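Local structure of putative fumarylpyruvate hydrolase (Burkholderia cenocepacia, 4MAQ) at residues C38-Y43 / F206-P210; E88-V92 / V116-L120; V148-R152 / G228-F232; P160-I165 / Q176-A180. The protein is probably an enzyme of the fumarylacetoacetate hydrolase (FAH) family, with a mixed, largely beta-sheet fold. All coordinates share one frame; numbering follows the deposited sequence.

Contact 1. Residues C38-Y43 / F206-P210; sequences CVGRNY and FTGTP
F206 shares one parallel beta bridge with C38, which joins strands 204-206 and 36-39 in a mixed sheet of the FAH fold. The carbonyl F206 O accepts from V39 N at 3.0 Å. Both side chains at the bridge project from the same face, and C38 SG comes to 4.0 Å from F206 CB, with the sulfur oblique to the phenyl ring in a sulfur-aromatic contact; the small cysteine fits beside the bulky aromatic.

Past the bridge the chain becomes a loop. T207 O receives N42 ND2 at 2.9 Å in an almost straight bond (175° at the hydrogen), and T207 O lies in the plane of the N42 amide. With CG anti to the backbone N (chi1 -163°), N42 reaches across the gap. Its OD1 takes W184 N, so both ends of the amide are bonded and its rotation is fixed, a task suited to asparagine. T207 OG1 hydrogen-bonds to L91 O of strand 85-95.

G208 suits its backbone angles, at which a CB would press on the carbonyl O of T207 and run into N42 CB. T209 and N42 are joined by a water that accepts from both backbone nitrogens. T209 C then lies 3.4 Å above one face of the Y43 ring, toward its rim. P210 adds a CH-pi contact, CD standing 4.3 Å from the Y43 ring centroid and 11° off its normal. At the far end of the ring, Y43 OH lies 2.7 Å from a water that donates to T207 OG1 and G208 O.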
loop_
_atom_site.group_PDB
_atom_site.type_symbol
_atom_site.label_atom_id
_atom_site.label_comp_id
_atom_site.label_asym_id
_atom_site.label_seq_id
_atom_site.Cartn_x
_atom_site.Cartn_y
_atom_site.Cartn_z
ATOM N N CYS B 38 -6.971 2.206 -6.891
ATOM C CA CYS B 38 -7.799 3.396 -7.150
ATOM C C CYS B 38 -7.450 3.944 -8.522
ATOM O O CYS B 38 -6.292 4.253 -8.814
ATOM C CB CYS B 38 -7.515 4.476 -6.109
ATOM S SG CYS B 38 -7.672 3.922 -4.398
ATOM N N VAL B 39 -8.440 4.048 -9.386
ATOM C CA VAL B 39 -8.185 4.567 -10.707
ATOM C C VAL B 39 -8.080 6.103 -10.653
ATOM O O VAL B 39 -8.788 6.776 -9.873
ATOM C CB VAL B 39 -9.245 4.050 -11.696
ATOM C CG1 VAL B 39 -10.567 4.751 -11.484
ATOM C CG2 VAL B 39 -8.766 4.145 -13.143
ATOM N N GLY B 40 -7.117 6.590 -11.415
ATOM C CA GLY B 40 -7.060 7.976 -11.709
ATOM C C GLY B 40 -8.239 8.271 -12.607
ATOM O O GLY B 40 -9.148 7.469 -12.820
ATOM N N ARG B 41 -8.177 9.437 -13.169
ATOM C CA ARG B 41 -9.323 10.110 -13.798
ATOM C C ARG B 41 -10.115 9.156 -14.696
ATOM O O ARG B 41 -9.633 8.738 -15.751
ATOM C CB ARG B 41 -8.825 11.303 -14.615
ATOM N N ASN B 42 -11.335 8.829 -14.284
ATOM C CA ASN B 42 -12.133 7.829 -14.978
ATOM C C ASN B 42 -13.590 8.216 -15.237
ATOM O O ASN B 42 -14.405 7.343 -15.512
ATOM C CB ASN B 42 -12.059 6.477 -14.239
ATOM C CG ASN B 42 -12.504 5.320 -15.110
ATOM O OD1 ASN B 42 -12.163 5.281 -16.303
ATOM N ND2 ASN B 42 -13.230 4.351 -14.527
ATOM N N TYR B 43 -13.917 9.505 -15.157
ATOM C CA TYR B 43 -15.258 9.973 -15.520
ATOM C C TYR B 43 -15.190 11.065 -16.548
ATOM O O TYR B 43 -14.318 11.936 -16.488
ATOM C CB TYR B 43 -16.030 10.496 -14.294
ATOM C CG TYR B 43 -16.745 9.418 -13.498
ATOM C CD1 TYR B 43 -16.024 8.435 -12.830
ATOM C CD2 TYR B 43 -18.134 9.393 -13.411
ATOM C CE1 TYR B 43 -16.663 7.439 -12.111
ATOM C CE2 TYR B 43 -18.791 8.409 -12.689
ATOM C CZ TYR B 43 -18.054 7.422 -12.052
ATOM O OH TYR B 43 -18.718 6.470 -11.315
ATOM N N PHE B 206 -11.470 1.200 -6.271
ATOM C CA PHE B 206 -12.197 2.465 -6.332
ATOM C C PHE B 206 -12.152 2.888 -7.803
ATOM O O PHE B 206 -11.077 3.022 -8.382
ATOM C CB PHE B 206 -11.475 3.517 -5.499
ATOM C CG PHE B 206 -11.739 3.460 -4.022
ATOM C CD1 PHE B 206 -11.378 2.348 -3.268
ATOM C CD2 PHE B 206 -12.289 4.553 -3.383
ATOM C CE1 PHE B 206 -11.579 2.323 -1.892
ATOM C CE2 PHE B 206 -12.504 4.533 -2.002
ATOM C CZ PHE B 206 -12.135 3.416 -1.256
ATOM N N THR B 207 -13.324 3.066 -8.397
ATOM C CA THR B 207 -13.477 3.117 -9.863
ATOM C C THR B 207 -13.555 4.521 -10.468
ATOM O O THR B 207 -13.848 4.672 -11.663
ATOM C CB THR B 207 -14.703 2.286 -10.344
ATOM O OG1 THR B 207 -15.910 2.760 -9.726
ATOM C CG2 THR B 207 -14.519 0.825 -10.004
ATOM N N GLY B 208 -13.289 5.547 -9.658
ATOM C CA GLY B 208 -13.229 6.914 -10.165
ATOM C C GLY B 208 -14.364 7.758 -9.640
ATOM O O GLY B 208 -15.255 7.277 -8.936
ATOM N N THR B 209 -14.340 9.035 -9.981
ATOM C CA THR B 209 -15.250 9.997 -9.373
ATOM C C THR B 209 -15.773 10.973 -10.413
ATOM O O THR B 209 -15.030 11.356 -11.314
ATOM C CB THR B 209 -14.515 10.751 -8.235
ATOM O OG1 THR B 209 -15.460 11.399 -7.379
ATOM C CG2 THR B 209 -13.531 11.798 -8.757
ATOM N N PRO B 210 -17.046 11.390 -10.289
ATOM C CA PRO B 210 -17.543 12.427 -11.194
ATOM C C PRO B 210 -16.982 13.798 -10.784
ATOM O O PRO B 210 -16.182 13.898 -9.859
ATOM C CB PRO B 210 -19.054 12.385 -10.968
ATOM C CG PRO B 210 -19.215 11.902 -9.574
ATOM C CD PRO B 210 -18.096 10.917 -9.363
HETATM O O HOH W 1 -12.283 9.796 -11.865
HETATM O O HOH W 2 -17.063 5.300 -9.486
#

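Contact 2. Residues E88-V92 / V116-L120; sequences EIELV and VGVDL
E90 and G117 form an antiparallel hydrogen-bonded pair, G117 N donating to E90 O at 2.9 Å and E90 N to G117 O at the same distance of 2.9 Å. Two residues along, beyond the non-hydrogen-bonded I89/V118 pair, D119 N donates to E88 O at 2.9 Å, but the return bond from E88 N to D119 O is weak, bent to 127° at the hydrogen.

On the face that carries E88, E90 and D119, acidic groups gather. E90 and D119 lie side by side and point the same way, with carboxylate planes 77° apart and E90 OE2 3.7 Å from D119 OD2. Partners nearby hold them: D119 OD1 and OD2 make salt bridges to K64 and K140, and E90 OE1 accepts from G208 N. On this side G117 has no side chain, and V92 CG2, 3.7 Å from G117 N, fills the place where a CB would clash.

The face carrying I89, V116 and V118 is apolar. I89 has CG1 anti to its backbone N (chi1 -175°), and the chain then turns at CG1 to bring CD1 to 3.7 Å from V116 CG1; F232 covers these side chains from the second sheet.

Over this stretch the strand pair thus has an apolar face and a face lined by carboxylates. In FAH-family relatives a cluster of carboxylates binds a divalent metal, and the grouping here is consistent with such a site.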
loop_
_atom_site.group_PDB
_atom_site.type_symbol
_atom_site.label_atom_id
_atom_site.label_comp_id
_atom_site.label_asym_id
_atom_site.label_seq_id
_atom_site.Cartn_x
_atom_site.Cartn_y
_atom_site.Cartn_z
ATOM N N GLU B 88 -13.666 12.591 -2.912
ATOM C CA GLU B 88 -14.069 12.064 -4.215
ATOM C C GLU B 88 -14.961 10.849 -3.996
ATOM O O GLU B 88 -14.482 9.788 -3.563
ATOM C CB GLU B 88 -12.858 11.654 -5.053
ATOM C CG GLU B 88 -12.010 12.816 -5.515
ATOM C CD GLU B 88 -10.685 12.350 -6.045
ATOM O OE1 GLU B 88 -10.688 11.476 -6.927
ATOM O OE2 GLU B 88 -9.651 12.832 -5.565
ATOM N N ILE B 89 -16.256 10.988 -4.297
ATOM C CA ILE B 89 -17.207 9.865 -4.180
ATOM C C ILE B 89 -16.934 8.816 -5.286
ATOM O O ILE B 89 -16.741 9.183 -6.449
ATOM C CB ILE B 89 -18.671 10.378 -4.298
ATOM C CG1 ILE B 89 -19.693 9.265 -4.050
ATOM C CG2 ILE B 89 -18.967 11.058 -5.640
ATOM C CD1 ILE B 89 -19.778 8.927 -2.593
ATOM N N GLU B 90 -16.946 7.526 -4.934
ATOM C CA GLU B 90 -16.625 6.455 -5.909
ATOM C C GLU B 90 -17.417 5.192 -5.645
ATOM O O GLU B 90 -17.642 4.843 -4.496
ATOM C CB GLU B 90 -15.132 6.134 -5.878
ATOM C CG GLU B 90 -14.305 7.401 -5.973
ATOM C CD GLU B 90 -12.904 7.256 -6.490
ATOM O OE1 GLU B 90 -12.512 6.205 -7.022
ATOM O OE2 GLU B 90 -12.215 8.292 -6.386
ATOM N N LEU B 91 -17.762 4.485 -6.724
ATOM C CA LEU B 91 -18.209 3.098 -6.639
ATOM C C LEU B 91 -17.012 2.201 -6.307
ATOM O O LEU B 91 -15.985 2.268 -6.969
ATOM C CB LEU B 91 -18.876 2.629 -7.943
ATOM C CG LEU B 91 -19.342 1.175 -7.933
ATOM C CD1 LEU B 91 -20.579 1.014 -7.071
ATOM C CD2 LEU B 91 -19.626 0.716 -9.355
ATOM N N VAL B 92 -17.154 1.382 -5.268
ATOM C CA VAL B 92 -16.095 0.457 -4.856
ATOM C C VAL B 92 -16.491 -0.973 -5.250
ATOM O O VAL B 92 -17.616 -1.428 -4.989
ATOM C CB VAL B 92 -15.861 0.535 -3.342
ATOM C CG1 VAL B 92 -14.861 -0.533 -2.882
ATOM C CG2 VAL B 92 -15.329 1.919 -2.967
ATOM N N VAL B 116 -19.876 1.739 -1.607
ATOM C CA VAL B 116 -19.691 3.148 -1.970
ATOM C C VAL B 116 -18.579 3.678 -1.072
ATOM O O VAL B 116 -18.551 3.379 0.125
ATOM C CB VAL B 116 -20.991 3.965 -1.769
ATOM C CG1 VAL B 116 -20.755 5.443 -2.037
ATOM C CG2 VAL B 116 -22.075 3.390 -2.672
ATOM N N GLY B 117 -17.650 4.422 -1.655
ATOM C CA GLY B 117 -16.499 4.893 -0.905
ATOM C C GLY B 117 -16.219 6.352 -1.153
ATOM O O GLY B 117 -16.756 6.959 -2.103
ATOM N N VAL B 118 -15.370 6.918 -0.306
ATOM C CA VAL B 118 -14.836 8.260 -0.559
ATOM C C VAL B 118 -13.317 8.130 -0.581
ATOM O O VAL B 118 -12.700 7.688 0.389
ATOM C CB VAL B 118 -15.275 9.276 0.518
ATOM C CG1 VAL B 118 -14.800 10.674 0.127
ATOM C CG2 VAL B 118 -16.791 9.245 0.701
ATOM N N ASP B 119 -12.714 8.482 -1.713
ATOM C CA ASP B 119 -11.267 8.627 -1.792
ATOM C C ASP B 119 -10.957 9.982 -1.156
ATOM O O ASP B 119 -11.314 11.030 -1.701
ATOM C CB ASP B 119 -10.848 8.549 -3.264
ATOM C CG ASP B 119 -9.381 8.905 -3.504
ATOM O OD1 ASP B 119 -8.590 8.914 -2.548
ATOM O OD2 ASP B 119 -9.026 9.183 -4.672
ATOM N N LEU B 120 -10.369 9.962 0.026
ATOM C CA LEU B 120 -9.913 11.199 0.667
ATOM C C LEU B 120 -8.464 11.491 0.320
ATOM O O LEU B 120 -7.652 10.577 0.277
ATOM C CB LEU B 120 -10.097 11.114 2.193
ATOM C CG LEU B 120 -11.551 10.988 2.670
ATOM C CD1 LEU B 120 -11.599 10.753 4.170
ATOM C CD2 LEU B 120 -12.331 12.249 2.320
HETATM O O HOH W 3 -10.018 13.120 -2.850
#

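Contact 3. Residues V148-R152 / G228-F232; sequences VTALR and GIATF
T149 points its two branches at different residues of 228-232: OG1 lies 3.4 Å from A230 CB, while CG2 touches F232 CB at 3.7 Å. The threonine and phenylalanine side chains cross at about a right angle, with the methyl oblique to the F232 ring. The first torsion (chi1 63°) sets OG1 between the backbone N and the carbonyl carbon, where it donates to A150 O at 3.0 Å from above the carbonyl plane and also accepts from V116 N. A threonine suits this place because it offers a hydroxyl to its own sheet and a methyl to the opposing one; the small A230 methyl fits against OG1 and CB of T149.

At the other end R152 CD lies 3.2 Å from I229 O, and the bend at chi3 (79°) then turns the guanidinium toward G228 O. Both I229 O and G228 O lie at the edge of the guanidinium, near the plane, but the bond from NH2 to G228 O is weak. A water bridges the two segments, donating to A150 O and to I229 O.

Here strand 230-236 of one sheet packs on the broken strand 146-153 of another. I229 and A230 both face V226, the arrangement of a classic beta bulge.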
loop_
_atom_site.group_PDB
_atom_site.type_symbol
_atom_site.label_atom_id
_atom_site.label_comp_id
_atom_site.label_asym_id
_atom_site.label_seq_id
_atom_site.Cartn_x
_atom_site.Cartn_y
_atom_site.Cartn_z
ATOM N N VAL B 148 -15.578 3.458 3.463
ATOM C CA VAL B 148 -16.411 2.638 2.575
ATOM C C VAL B 148 -17.660 2.205 3.354
ATOM O O VAL B 148 -17.579 1.901 4.558
ATOM C CB VAL B 148 -15.628 1.393 2.034
ATOM C CG1 VAL B 148 -16.482 0.526 1.107
ATOM C CG2 VAL B 148 -14.349 1.799 1.301
ATOM N N THR B 149 -18.795 2.118 2.658
ATOM C CA THR B 149 -20.016 1.577 3.246
ATOM C C THR B 149 -19.920 0.077 3.450
ATOM O O THR B 149 -19.038 -0.599 2.893
ATOM C CB THR B 149 -21.232 1.849 2.355
ATOM O OG1 THR B 149 -21.074 1.178 1.091
ATOM C CG2 THR B 149 -21.435 3.358 2.162
ATOM N N ALA B 150 -20.878 -0.478 4.191
ATOM C CA ALA B 150 -21.085 -1.900 4.121
ATOM C C ALA B 150 -21.238 -2.336 2.649
ATOM O O ALA B 150 -21.793 -1.596 1.795
ATOM C CB ALA B 150 -22.311 -2.272 4.951
ATOM N N LEU B 151 -20.700 -3.513 2.356
ATOM C CA LEU B 151 -20.779 -4.077 1.020
ATOM C C LEU B 151 -22.029 -4.912 0.827
ATOM O O LEU B 151 -22.520 -5.552 1.767
ATOM C CB LEU B 151 -19.558 -4.953 0.749
ATOM C CG LEU B 151 -18.186 -4.307 0.989
ATOM C CD1 LEU B 151 -17.114 -5.317 0.624
ATOM C CD2 LEU B 151 -17.961 -3.005 0.226
ATOM N N ARG B 152 -22.516 -4.921 -0.414
ATOM C CA ARG B 152 -23.585 -5.837 -0.823
ATOM C C ARG B 152 -23.062 -6.834 -1.841
ATOM O O ARG B 152 -22.309 -6.471 -2.754
ATOM C CB ARG B 152 -24.764 -5.073 -1.406
ATOM C CG ARG B 152 -25.440 -4.143 -0.411
ATOM C CD ARG B 152 -26.648 -3.498 -1.049
ATOM N NE ARG B 152 -27.722 -4.460 -1.029
ATOM C CZ ARG B 152 -28.845 -4.353 -1.724
ATOM N NH1 ARG B 152 -29.783 -5.306 -1.620
ATOM N NH2 ARG B 152 -29.034 -3.297 -2.516
ATOM N N GLY B 228 -29.136 2.220 -5.441
ATOM C CA GLY B 228 -29.261 0.769 -5.384
ATOM C C GLY B 228 -28.128 0.051 -4.671
ATOM O O GLY B 228 -28.224 -1.156 -4.410
ATOM N N ILE B 229 -27.043 0.770 -4.347
ATOM C CA ILE B 229 -25.889 0.118 -3.744
ATOM C C ILE B 229 -25.801 0.450 -2.252
ATOM O O ILE B 229 -25.898 -0.455 -1.412
ATOM C CB ILE B 229 -24.557 0.465 -4.475
ATOM C CG1 ILE B 229 -24.637 0.095 -5.967
ATOM C CG2 ILE B 229 -23.348 -0.170 -3.782
ATOM C CD1 ILE B 229 -24.941 -1.364 -6.258
ATOM N N ALA B 230 -25.647 1.733 -1.923
ATOM C CA ALA B 230 -25.598 2.169 -0.519
ATOM C C ALA B 230 -25.703 3.671 -0.456
ATOM O O ALA B 230 -25.410 4.364 -1.440
ATOM C CB ALA B 230 -24.293 1.724 0.127
ATOM N N THR B 231 -26.116 4.179 0.699
ATOM C CA THR B 231 -25.900 5.578 1.036
ATOM C C THR B 231 -25.101 5.606 2.321
ATOM O O THR B 231 -24.975 4.584 3.006
ATOM C CB THR B 231 -27.221 6.362 1.204
ATOM O OG1 THR B 231 -27.982 5.777 2.270
ATOM C CG2 THR B 231 -28.023 6.340 -0.096
ATOM N N PHE B 232 -24.567 6.767 2.658
ATOM C CA PHE B 232 -23.798 6.911 3.879
ATOM C C PHE B 232 -23.967 8.308 4.458
ATOM O O PHE B 232 -24.391 9.271 3.757
ATOM C CB PHE B 232 -22.299 6.623 3.672
ATOM C CG PHE B 232 -21.612 7.619 2.800
ATOM C CD1 PHE B 232 -21.125 8.814 3.313
ATOM C CD2 PHE B 232 -21.427 7.359 1.435
ATOM C CE1 PHE B 232 -20.487 9.747 2.490
ATOM C CE2 PHE B 232 -20.794 8.290 0.607
ATOM C CZ PHE B 232 -20.333 9.492 1.140
HETATM O O HOH W 4 -24.629 -1.496 1.173
#

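Contact 4. Residues P160-I165 / Q176-A180; sequences PAAGRI and QGDLA
D178 OD1 is gripped by two backbone N-H groups. G163 N meets it at 2.9 Å in a nearly straight bond (170°) but from above the carboxylate plane, whereas A180 N, also 2.9 Å from D178 OD1, uses the anti lone pair. The second bond closes an Asx turn as the chain leaves its strand for a short 3-10 segment. CG lies anti to the backbone N (chi1 -165°), which carries the carboxylate over G163, and a short acid such as aspartate can bind both its own segment and the facing 160-165 segment. G163 has backbone angles at which a CB would press on the carbonyl O of A162, so a glycine fits. Its own carbonyl G163 O accepts L179 N at 2.9 Å, with the donor in the carbonyl plane.

These bonds extend a beta hairpin, strands 164-169 and 172-178, at the edge of the five-stranded mixed sheet. In it I165 and G177 form a hydrogen-bonded antiparallel pair, with I165 N to G177 O at 3.0 Å and G177 N to I165 O at 2.9 Å. I165 CG2 packs 3.5 Å from G177 O.

L179 carries much of the apolar packing. Its CD1 reaches 3.7 Å from P160 CB and also rests against A162 O, while CD2 turns toward I165 CB; V226 and L91 also touch this leucine. A water also donates to A161 O and to L179 O, its oxygen 2.8 Å from L179 O.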
loop_
_atom_site.group_PDB
_atom_site.type_symbol
_atom_site.label_atom_id
_atom_site.label_comp_id
_atom_site.label_asym_id
_atom_site.label_seq_id
_atom_site.Cartn_x
_atom_site.Cartn_y
_atom_site.Cartn_z
ATOM N N PRO B 160 -23.810 -3.021 -11.278
ATOM C CA PRO B 160 -24.379 -1.735 -11.687
ATOM C C PRO B 160 -23.574 -1.118 -12.824
ATOM O O PRO B 160 -22.328 -1.137 -12.787
ATOM C CB PRO B 160 -24.273 -0.882 -10.411
ATOM C CG PRO B 160 -23.141 -1.511 -9.637
ATOM C CD PRO B 160 -23.328 -2.978 -9.883
ATOM N N ALA B 161 -24.271 -0.548 -13.801
ATOM C CA ALA B 161 -23.606 0.090 -14.958
ATOM C C ALA B 161 -24.149 1.482 -15.250
ATOM O O ALA B 161 -23.621 2.189 -16.090
ATOM C CB ALA B 161 -23.679 -0.800 -16.190
ATOM N N ALA B 162 -25.188 1.885 -14.525
ATOM C CA ALA B 162 -25.842 3.171 -14.724
ATOM C C ALA B 162 -26.447 3.571 -13.385
ATOM O O ALA B 162 -26.722 2.722 -12.519
ATOM C CB ALA B 162 -26.922 3.094 -15.831
ATOM N N GLY B 163 -26.642 4.869 -13.213
ATOM C CA GLY B 163 -27.347 5.373 -12.049
ATOM C C GLY B 163 -26.576 6.460 -11.306
ATOM O O GLY B 163 -25.354 6.629 -11.487
ATOM N N ARG B 164 -27.305 7.182 -10.458
ATOM C CA ARG B 164 -26.769 8.334 -9.750
ATOM C C ARG B 164 -25.677 7.958 -8.744
ATOM O O ARG B 164 -25.828 7.007 -7.955
ATOM C CB ARG B 164 -27.899 9.076 -9.029
ATOM C CG ARG B 164 -27.473 10.381 -8.355
ATOM C CD ARG B 164 -28.619 11.032 -7.576
ATOM N NE ARG B 164 -29.313 10.064 -6.729
ATOM C CZ ARG B 164 -29.765 10.316 -5.505
ATOM N NH1 ARG B 164 -29.582 11.513 -4.954
ATOM N NH2 ARG B 164 -30.388 9.367 -4.820
ATOM N N ILE B 165 -24.577 8.720 -8.785
ATOM C CA ILE B 165 -23.485 8.645 -7.807
ATOM C C ILE B 165 -23.309 10.079 -7.319
ATOM O O ILE B 165 -23.184 11.016 -8.131
ATOM C CB ILE B 165 -22.185 8.044 -8.413
ATOM C CG1 ILE B 165 -21.013 8.201 -7.437
ATOM C CG2 ILE B 165 -21.844 8.623 -9.800
ATOM C CD1 ILE B 165 -19.812 7.316 -7.725
ATOM N N GLN B 176 -22.309 15.061 -8.346
ATOM C CA GLN B 176 -23.449 14.301 -8.829
ATOM C C GLN B 176 -23.152 13.915 -10.263
ATOM O O GLN B 176 -23.000 14.770 -11.139
ATOM C CB GLN B 176 -24.744 15.118 -8.744
ATOM C CG GLN B 176 -26.026 14.376 -9.066
ATOM C CD GLN B 176 -27.220 15.238 -8.751
ATOM O OE1 GLN B 176 -27.767 15.170 -7.653
ATOM N NE2 GLN B 176 -27.608 16.090 -9.699
ATOM N N GLY B 177 -23.054 12.622 -10.498
ATOM C CA GLY B 177 -22.853 12.125 -11.824
ATOM C C GLY B 177 -23.579 10.814 -12.006
ATOM O O GLY B 177 -24.480 10.476 -11.236
ATOM N N ASP B 178 -23.207 10.079 -13.051
ATOM C CA ASP B 178 -23.856 8.810 -13.337
ATOM C C ASP B 178 -22.781 7.780 -13.617
ATOM O O ASP B 178 -21.781 8.087 -14.268
ATOM C CB ASP B 178 -24.819 8.929 -14.520
ATOM C CG ASP B 178 -25.759 7.748 -14.614
ATOM O OD1 ASP B 178 -25.322 6.679 -15.095
ATOM O OD2 ASP B 178 -26.928 7.870 -14.194
ATOM N N LEU B 179 -22.966 6.557 -13.117
ATOM C CA LEU B 179 -22.012 5.474 -13.370
ATOM C C LEU B 179 -21.735 5.266 -14.855
ATOM O O LEU B 179 -20.658 4.808 -15.215
ATOM C CB LEU B 179 -22.497 4.154 -12.771
ATOM C CG LEU B 179 -22.732 4.061 -11.267
ATOM C CD1 LEU B 179 -23.220 2.661 -10.975
ATOM C CD2 LEU B 179 -21.448 4.412 -10.496
ATOM N N ALA B 180 -22.714 5.601 -15.701
ATOM C CA ALA B 180 -22.581 5.411 -17.139
ATOM C C ALA B 180 -21.507 6.297 -17.739
ATOM O O ALA B 180 -21.096 6.077 -18.883
ATOM C CB ALA B 180 -23.903 5.672 -17.834
HETATM O O HOH W 5 -20.634 2.105 -15.836
#

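Contacts 1 and 2 lie closest, their centres about 9 Å apart. They share the sheet through strand 85-95, where T209 OG1 lies 2.7 Å from I89 O, probably a hydrogen bond. Contact 3 meets contact 2 from two directions: V116 O is 2.8 Å from T149 N within the sheet, while the F232 ring brings CE2 to 3.4 Å from I89 CD1. Contact 4 closes over the same region, with I165 CD1 3.6 Å from L91 N and L179 CD2 3.5 Å from Y43 OH of contact 1. The loop of contact 1 runs along the acidic face of contact 2, which is consistent with the metal-binding region of FAH relatives. Contacts 1 and 3 are about 17 Å apart between centres.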